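Local coordinates for chorismate synthase (Campylobacter jejuni, PDB 1SQ1), which probably catalyses, with reduced FMN as cofactor, the anti-1,4-elimination of phosphate from 5-enolpyruvylshikimate-3-phosphate to give chorismate, the last step of the shikimate pathway, at residues A139-E144 with V339-L344; F154-F159 with D201-A206. All blocks are in the same frame, centred on the assembly; numbering follows the deposited sequence.

Interaction 1: residues A139-E144 with V339-L344; sequences AMLLRE and VLADCL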
ATOM      1  N   ALA A 139       2.860  12.104 -18.813  1.00 59.97           N
ATOM      2  CA  ALA A 139       2.738  13.474 -19.316  1.00 61.16           C
ATOM      3  C   ALA A 139       1.522  13.569 -20.234  1.00 63.64           C
ATOM      4  O   ALA A 139       0.906  14.628 -20.345  1.00 64.64           O
ATOM      5  CB  ALA A 139       3.991  13.890 -20.061  1.00 59.29           C
HETATM    6  N   MSE A 140       1.175  12.460 -20.883  1.00 64.54           N
HETATM    7  CA  MSE A 140       0.021  12.443 -21.755  1.00 64.87           C
HETATM    8  C   MSE A 140      -1.231  12.801 -20.966  1.00 64.12           C
HETATM    9  O   MSE A 140      -2.069  13.551 -21.445  1.00 65.33           O
HETATM   10  CB  MSE A 140      -0.107  11.076 -22.427  1.00 67.88           C
HETATM   11  CG  MSE A 140       0.956  10.831 -23.494  1.00 72.65           C
HETATM   12 SE   MSE A 140       1.101   8.982 -24.054  1.00 85.09          SE
HETATM   13  CE  MSE A 140       3.034   8.830 -24.153  1.00 79.12           C
ATOM     14  N   LEU A 141      -1.360  12.291 -19.748  1.00 64.71           N
ATOM     15  CA  LEU A 141      -2.526  12.622 -18.925  1.00 65.39           C
ATOM     16  C   LEU A 141      -2.415  14.056 -18.415  1.00 66.56           C
ATOM     17  O   LEU A 141      -3.421  14.717 -18.203  1.00 67.68           O
ATOM     18  CB  LEU A 141      -2.649  11.648 -17.742  1.00 64.27           C
ATOM     19  CG  LEU A 141      -3.772  11.776 -16.697  1.00 63.79           C
ATOM     20  CD1 LEU A 141      -3.355  12.679 -15.571  1.00 64.18           C
ATOM     21  CD2 LEU A 141      -5.038  12.284 -17.356  1.00 64.99           C
ATOM     22  N   LEU A 142      -1.186  14.531 -18.232  1.00 68.20           N
ATOM     23  CA  LEU A 142      -0.940  15.887 -17.752  1.00 69.34           C
ATOM     24  C   LEU A 142      -1.262  16.949 -18.795  1.00 71.12           C
ATOM     25  O   LEU A 142      -1.691  18.057 -18.460  1.00 71.41           O
ATOM     26  CB  LEU A 142       0.516  16.037 -17.309  1.00 68.84           C
ATOM     27  CG  LEU A 142       0.895  15.415 -15.964  1.00 67.48           C
ATOM     28  CD1 LEU A 142       2.358  15.694 -15.673  1.00 65.55           C
ATOM     29  CD2 LEU A 142       0.022  16.008 -14.863  1.00 67.00           C
ATOM     30  N   ARG A 143      -1.036  16.613 -20.061  1.00 73.24           N
ATOM     31  CA  ARG A 143      -1.318  17.534 -21.155  1.00 73.57           C
ATOM     32  C   ARG A 143      -2.816  17.828 -21.177  1.00 72.84           C
ATOM     33  O   ARG A 143      -3.224  18.961 -21.423  1.00 72.47           O
ATOM     34  CB  ARG A 143      -0.884  16.935 -22.503  1.00 75.13           C
ATOM     35  CG  ARG A 143      -1.014  17.906 -23.674  1.00 81.13           C
ATOM     36  CD  ARG A 143      -0.620  17.293 -25.025  1.00 86.13           C
ATOM     37  NE  ARG A 143      -0.767  18.248 -26.133  1.00 90.15           N
ATOM     38  CZ  ARG A 143       0.127  19.182 -26.464  1.00 92.11           C
ATOM     39  NH1 ARG A 143      -0.115  20.003 -27.481  1.00 92.65           N
ATOM     40  NH2 ARG A 143       1.273  19.290 -25.797  1.00 91.75           N
ATOM     41  N   GLU A 144      -3.634  16.816 -20.898  1.00 71.68           N
ATOM     42  CA  GLU A 144      -5.080  17.001 -20.902  1.00 70.36           C
ATOM     43  C   GLU A 144      -5.521  18.084 -19.927  1.00 68.74           C
ATOM     44  O   GLU A 144      -6.644  18.562 -20.022  1.00 69.71           O
ATOM     45  CB  GLU A 144      -5.795  15.693 -20.563  1.00 72.72           C
ATOM     46  CG  GLU A 144      -5.492  14.552 -21.533  1.00 77.13           C
ATOM     47  CD  GLU A 144      -6.098  14.753 -22.914  1.00 78.81           C
ATOM     48  OE1 GLU A 144      -5.794  13.941 -23.819  1.00 79.78           O
ATOM     49  OE2 GLU A 144      -6.885  15.707 -23.093  1.00 80.67           O
ATOM     50  N   VAL A 339       4.693  11.687 -10.466  1.00 49.11           N
ATOM     51  CA  VAL A 339       4.090  12.170  -9.234  1.00 48.29           C
ATOM     52  C   VAL A 339       2.848  13.022  -9.523  1.00 49.09           C
ATOM     53  O   VAL A 339       1.747  12.671  -9.097  1.00 48.79           O
ATOM     54  CB  VAL A 339       5.088  13.002  -8.415  1.00 47.31           C
ATOM     55  CG1 VAL A 339       4.445  13.454  -7.119  1.00 45.47           C
ATOM     56  CG2 VAL A 339       6.330  12.177  -8.131  1.00 47.76           C
ATOM     57  N   LEU A 340       3.015  14.136 -10.244  1.00 49.33           N
ATOM     58  CA  LEU A 340       1.875  15.013 -10.549  1.00 48.23           C
ATOM     59  C   LEU A 340       0.681  14.277 -11.159  1.00 49.25           C
ATOM     60  O   LEU A 340      -0.461  14.516 -10.761  1.00 50.91           O
ATOM     61  CB  LEU A 340       2.290  16.157 -11.475  1.00 42.65           C
ATOM     62  CG  LEU A 340       3.049  17.294 -10.781  1.00 40.30           C
ATOM     63  CD1 LEU A 340       3.431  18.335 -11.798  1.00 32.81           C
ATOM     64  CD2 LEU A 340       2.207  17.893  -9.664  1.00 33.32           C
ATOM     65  N   ALA A 341       0.938  13.385 -12.111  1.00 48.64           N
ATOM     66  CA  ALA A 341      -0.133  12.637 -12.739  1.00 48.33           C
ATOM     67  C   ALA A 341      -0.721  11.689 -11.721  1.00 51.41           C
ATOM     68  O   ALA A 341      -1.818  11.166 -11.906  1.00 52.53           O
ATOM     69  CB  ALA A 341       0.395  11.869 -13.912  1.00 48.70           C
ATOM     70  N   ASP A 342       0.022  11.449 -10.643  1.00 54.37           N
ATOM     71  CA  ASP A 342      -0.460  10.565  -9.587  1.00 54.19           C
ATOM     72  C   ASP A 342      -1.369  11.360  -8.633  1.00 53.08           C
ATOM     73  O   ASP A 342      -2.461  10.910  -8.316  1.00 50.37           O
ATOM     74  CB  ASP A 342       0.730   9.923  -8.845  1.00 56.14           C
ATOM     75  CG  ASP A 342       0.303   8.904  -7.778  1.00 58.54           C
ATOM     76  OD1 ASP A 342       1.194   8.456  -7.020  1.00 60.08           O
ATOM     77  OD2 ASP A 342      -0.896   8.551  -7.683  1.00 56.76           O
ATOM     78  N   CYS A 343      -0.945  12.548  -8.204  1.00 54.42           N
ATOM     79  CA  CYS A 343      -1.777  13.349  -7.302  1.00 58.11           C
ATOM     80  C   CYS A 343      -3.056  13.771  -8.001  1.00 59.63           C
ATOM     81  O   CYS A 343      -4.098  13.967  -7.364  1.00 60.95           O
ATOM     82  CB  CYS A 343      -1.067  14.625  -6.860  1.00 59.27           C
ATOM     83  SG  CYS A 343       0.563  14.402  -6.150  1.00 61.21           S
ATOM     84  N   LEU A 344      -2.957  13.923  -9.318  1.00 60.08           N
ATOM     85  CA  LEU A 344      -4.077  14.347 -10.151  1.00 59.64           C
ATOM     86  C   LEU A 344      -5.238  13.356 -10.039  1.00 59.80           C
ATOM     87  O   LEU A 344      -6.406  13.754 -10.006  1.00 60.06           O
ATOM     88  CB  LEU A 344      -3.596  14.476 -11.606  1.00 59.48           C
ATOM     89  CG  LEU A 344      -4.359  15.363 -12.587  1.00 56.34           C
ATOM     90  CD1 LEU A 344      -3.542  15.552 -13.850  1.00 55.23           C
ATOM     91  CD2 LEU A 344      -5.675  14.730 -12.891  1.00 56.39           C
TER
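Helix-to-helix packing in the interior of the chorismate synthase subunit is carried here by Leu141 and Leu142 of helix 128-143, against Leu340, Ala341 and Leu344 of helix 325-346. The two short helical segments approach to 9.0 Å between axes and cross at 57°, and the small side chain of Ala341 sits where the backbones come nearest: CA of Leu142 and CA of Ala341 are 6.0 Å apart. CB of Ala341 meets CG of Leu142 at 4.1 Å and, a little farther off, CD1 of Leu141, so both leucines touch this one methyl group. Leu141 holds CG anti to its backbone N (chi1 179°); the side chain reaches toward Leu344, and the two CD1 atoms meet tip to tip. Leu142 works differently: its CB does not aim at helix 325-346, but CD2 swings in to lie 4.1 Å from CB of Leu340 and 3.7 Å from CD1 of Leu344, crossing the latter side chain obliquely. Leu344 CD1 thus touches both leucines of the first helix. Outside the pair, Leu141 also packs on Met28 and Pro29, while Leu352 and Leu355 of a neighbouring subunit pack on Leu141 and Leu344, respectively. Every contact between side chains is aliphatic and all five residues are buried, which implies that dispersion and the exclusion of water, with no directional polar bond, hold this crossing together.

Interaction 2: residues F154-F159 with D201-A206; sequences FGVGTF and DSVGAA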
ATOM      1  N   PHE A 154      21.490  23.993 -14.938  1.00 58.04           N
ATOM      2  CA  PHE A 154      21.826  25.386 -14.705  1.00 56.62           C
ATOM      3  C   PHE A 154      23.152  25.541 -14.006  1.00 58.18           C
ATOM      4  O   PHE A 154      23.636  26.657 -13.816  1.00 61.01           O
ATOM      5  CB  PHE A 154      20.734  26.093 -13.907  1.00 53.82           C
ATOM      6  CG  PHE A 154      20.646  25.704 -12.456  1.00 51.11           C
ATOM      7  CD1 PHE A 154      21.198  26.519 -11.469  1.00 50.27           C
ATOM      8  CD2 PHE A 154      19.879  24.608 -12.058  1.00 49.94           C
ATOM      9  CE1 PHE A 154      20.963  26.258 -10.094  1.00 49.08           C
ATOM     10  CE2 PHE A 154      19.641  24.340 -10.694  1.00 48.47           C
ATOM     11  CZ  PHE A 154      20.183  25.169  -9.713  1.00 46.75           C
ATOM     12  N   GLY A 155      23.752  24.418 -13.638  1.00 58.33           N
ATOM     13  CA  GLY A 155      25.031  24.454 -12.966  1.00 55.76           C
ATOM     14  C   GLY A 155      25.847  23.224 -13.286  1.00 56.27           C
ATOM     15  O   GLY A 155      25.325  22.108 -13.331  1.00 57.35           O
ATOM     16  N   VAL A 156      27.130  23.433 -13.538  1.00 55.79           N
ATOM     17  CA  VAL A 156      28.039  22.335 -13.820  1.00 56.25           C
ATOM     18  C   VAL A 156      29.381  22.659 -13.183  1.00 57.59           C
ATOM     19  O   VAL A 156      30.046  23.619 -13.566  1.00 58.20           O
ATOM     20  CB  VAL A 156      28.248  22.127 -15.323  1.00 55.19           C
ATOM     21  CG1 VAL A 156      29.338  21.088 -15.544  1.00 51.96           C
ATOM     22  CG2 VAL A 156      26.940  21.691 -15.978  1.00 52.29           C
ATOM     23  N   GLY A 157      29.774  21.856 -12.202  1.00 58.42           N
ATOM     24  CA  GLY A 157      31.029  22.100 -11.528  1.00 58.25           C
ATOM     25  C   GLY A 157      30.934  23.387 -10.741  1.00 58.36           C
ATOM     26  O   GLY A 157      29.927  23.650 -10.090  1.00 57.53           O
ATOM     27  N   THR A 158      31.990  24.190 -10.810  1.00 60.26           N
ATOM     28  CA  THR A 158      32.056  25.465 -10.105  1.00 60.71           C
ATOM     29  C   THR A 158      31.283  26.556 -10.874  1.00 63.04           C
ATOM     30  O   THR A 158      31.150  27.692 -10.409  1.00 65.56           O
ATOM     31  CB  THR A 158      33.540  25.882  -9.889  1.00 58.31           C
ATOM     32  OG1 THR A 158      34.218  25.965 -11.150  1.00 56.52           O
ATOM     33  CG2 THR A 158      34.251  24.840  -9.039  1.00 56.68           C
ATOM     34  N   PHE A 159      30.761  26.199 -12.045  1.00 63.41           N
ATOM     35  CA  PHE A 159      29.989  27.127 -12.868  1.00 63.91           C
ATOM     36  C   PHE A 159      28.508  27.008 -12.539  1.00 63.97           C
ATOM     37  O   PHE A 159      27.855  26.058 -12.957  1.00 64.61           O
ATOM     38  CB  PHE A 159      30.204  26.802 -14.340  1.00 63.45           C
ATOM     39  CG  PHE A 159      31.631  26.886 -14.758  1.00 64.09           C
ATOM     40  CD1 PHE A 159      32.267  28.119 -14.834  1.00 64.05           C
ATOM     41  CD2 PHE A 159      32.361  25.736 -15.012  1.00 64.04           C
ATOM     42  CE1 PHE A 159      33.609  28.208 -15.155  1.00 63.44           C
ATOM     43  CE2 PHE A 159      33.703  25.813 -15.333  1.00 65.24           C
ATOM     44  CZ  PHE A 159      34.331  27.057 -15.404  1.00 63.96           C
ATOM     45  N   ASP A 201      37.650  11.648 -15.341  1.00 69.44           N
ATOM     46  CA  ASP A 201      37.043  11.991 -14.057  1.00 68.59           C
ATOM     47  C   ASP A 201      35.594  12.383 -14.342  1.00 68.88           C
ATOM     48  O   ASP A 201      35.144  12.321 -15.489  1.00 69.32           O
ATOM     49  CB  ASP A 201      37.798  13.164 -13.415  1.00 67.49           C
ATOM     50  CG  ASP A 201      37.558  13.273 -11.919  1.00 68.58           C
ATOM     51  OD1 ASP A 201      38.071  14.247 -11.312  1.00 66.37           O
ATOM     52  OD2 ASP A 201      36.868  12.385 -11.355  1.00 67.50           O
ATOM     53  N   SER A 202      34.860  12.779 -13.309  1.00 67.78           N
ATOM     54  CA  SER A 202      33.472  13.177 -13.489  1.00 66.69           C
ATOM     55  C   SER A 202      33.228  14.498 -12.771  1.00 66.85           C
ATOM     56  O   SER A 202      34.114  15.001 -12.071  1.00 66.94           O
ATOM     57  CB  SER A 202      32.547  12.108 -12.924  1.00 65.50           C
ATOM     58  OG  SER A 202      32.708  12.019 -11.520  1.00 67.55           O
ATOM     59  N   VAL A 203      32.031  15.056 -12.947  1.00 65.73           N
ATOM     60  CA  VAL A 203      31.668  16.323 -12.310  1.00 64.97           C
ATOM     61  C   VAL A 203      30.181  16.400 -12.011  1.00 64.20           C
ATOM     62  O   VAL A 203      29.369  15.918 -12.792  1.00 64.25           O
ATOM     63  CB  VAL A 203      32.036  17.523 -13.199  1.00 64.59           C
ATOM     64  CG1 VAL A 203      31.399  17.361 -14.557  1.00 64.90           C
ATOM     65  CG2 VAL A 203      31.575  18.817 -12.541  1.00 63.76           C
ATOM     66  N   GLY A 204      29.832  17.016 -10.882  1.00 63.80           N
ATOM     67  CA  GLY A 204      28.434  17.153 -10.505  1.00 63.80           C
ATOM     68  C   GLY A 204      27.675  18.150 -11.367  1.00 63.29           C
ATOM     69  O   GLY A 204      28.246  18.729 -12.295  1.00 64.45           O
ATOM     70  N   ALA A 205      26.390  18.343 -11.067  1.00 61.68           N
ATOM     71  CA  ALA A 205      25.535  19.279 -11.808  1.00 59.47           C
ATOM     72  C   ALA A 205      24.266  19.648 -11.029  1.00 57.50           C
ATOM     73  O   ALA A 205      23.806  18.879 -10.191  1.00 56.75           O
ATOM     74  CB  ALA A 205      25.159  18.684 -13.160  1.00 57.51           C
ATOM     75  N   ALA A 206      23.718  20.830 -11.307  1.00 55.87           N
ATOM     76  CA  ALA A 206      22.502  21.307 -10.650  1.00 55.27           C
ATOM     77  C   ALA A 206      21.340  21.410 -11.653  1.00 55.72           C
ATOM     78  O   ALA A 206      21.400  22.187 -12.613  1.00 55.92           O
ATOM     79  CB  ALA A 206      22.759  22.655 -10.009  1.00 50.35           C
TER
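A classic beta bulge interrupts the pairing of these strands: Phe154 and Gly155 both face Ala206, and the carbonyl oxygen of Ala206 receives both of their N-H groups. The two bonds are unequal. Phe154 N lies 2.9 Å from Ala206 O in a nearly straight bond (171° at the hydrogen), almost on the line of the C=O, whereas Gly155 N makes a weak one to the same oxygen. In return Ala206 N donates to Gly155 O at 2.9 Å, approaching from above the carbonyl plane. CA of Ala205 adds a CH...O contact to that same Gly155 oxygen, 3.2 Å away.

At the bulge an aromatic ring also meets Ala206. CG of Phe154 lies between the backbone N and the carbonyl carbon (chi1 72°). One face of the ring meets Ala206, whose CB stands 3.8 Å from the ring centroid in a CH-pi contact, displaced toward the CE2 and CZ rim. Phe168 and Tyr291 also pack on Phe154.

The antiparallel strands 148-156 and 205-212 are neighbours in a sheet where strand 286-292 flanks the latter on its far side. Beyond Val156 the first strand reverses through a type II' turn to Phe159, closed by backbone bonds between those two residues. Gly157, at its second position, has a positive phi (67°), and its CA packs 3.5 Å from CG2 of Val203. Gly157 N makes a weak bond to Gly204 O. Gly204 lies close to Pro294, and Ser202 OG bonds to Thr295 O; both partners belong to the predicted FMN site. Asp201 OD1 is hydrogen-bonded to Ser257 OG of a neighbouring subunit, a different one from that packing on Leu141 and Leu344.

In the fold
From the N terminus the chain first builds the antiparallel sheet of strands 3-4 to 78-82, then enters helix 128-143, which supplies the first half of interaction 1. Strand 148-156 follows directly and opens interaction 2, which closes a loop of 41 residues, including helix 186-198, when strand 205-212 arrives. Only after strands 240-245 and 286-292 does helix 325-346 return to complete interaction 1, so the shorter closure lies wholly within the longer one. The two contacts do not touch: their centres are 30 Å apart, on opposite sides of the chain's centre. Interaction 1 ties helix to helix, interaction 2 strand to strand in the second sheet.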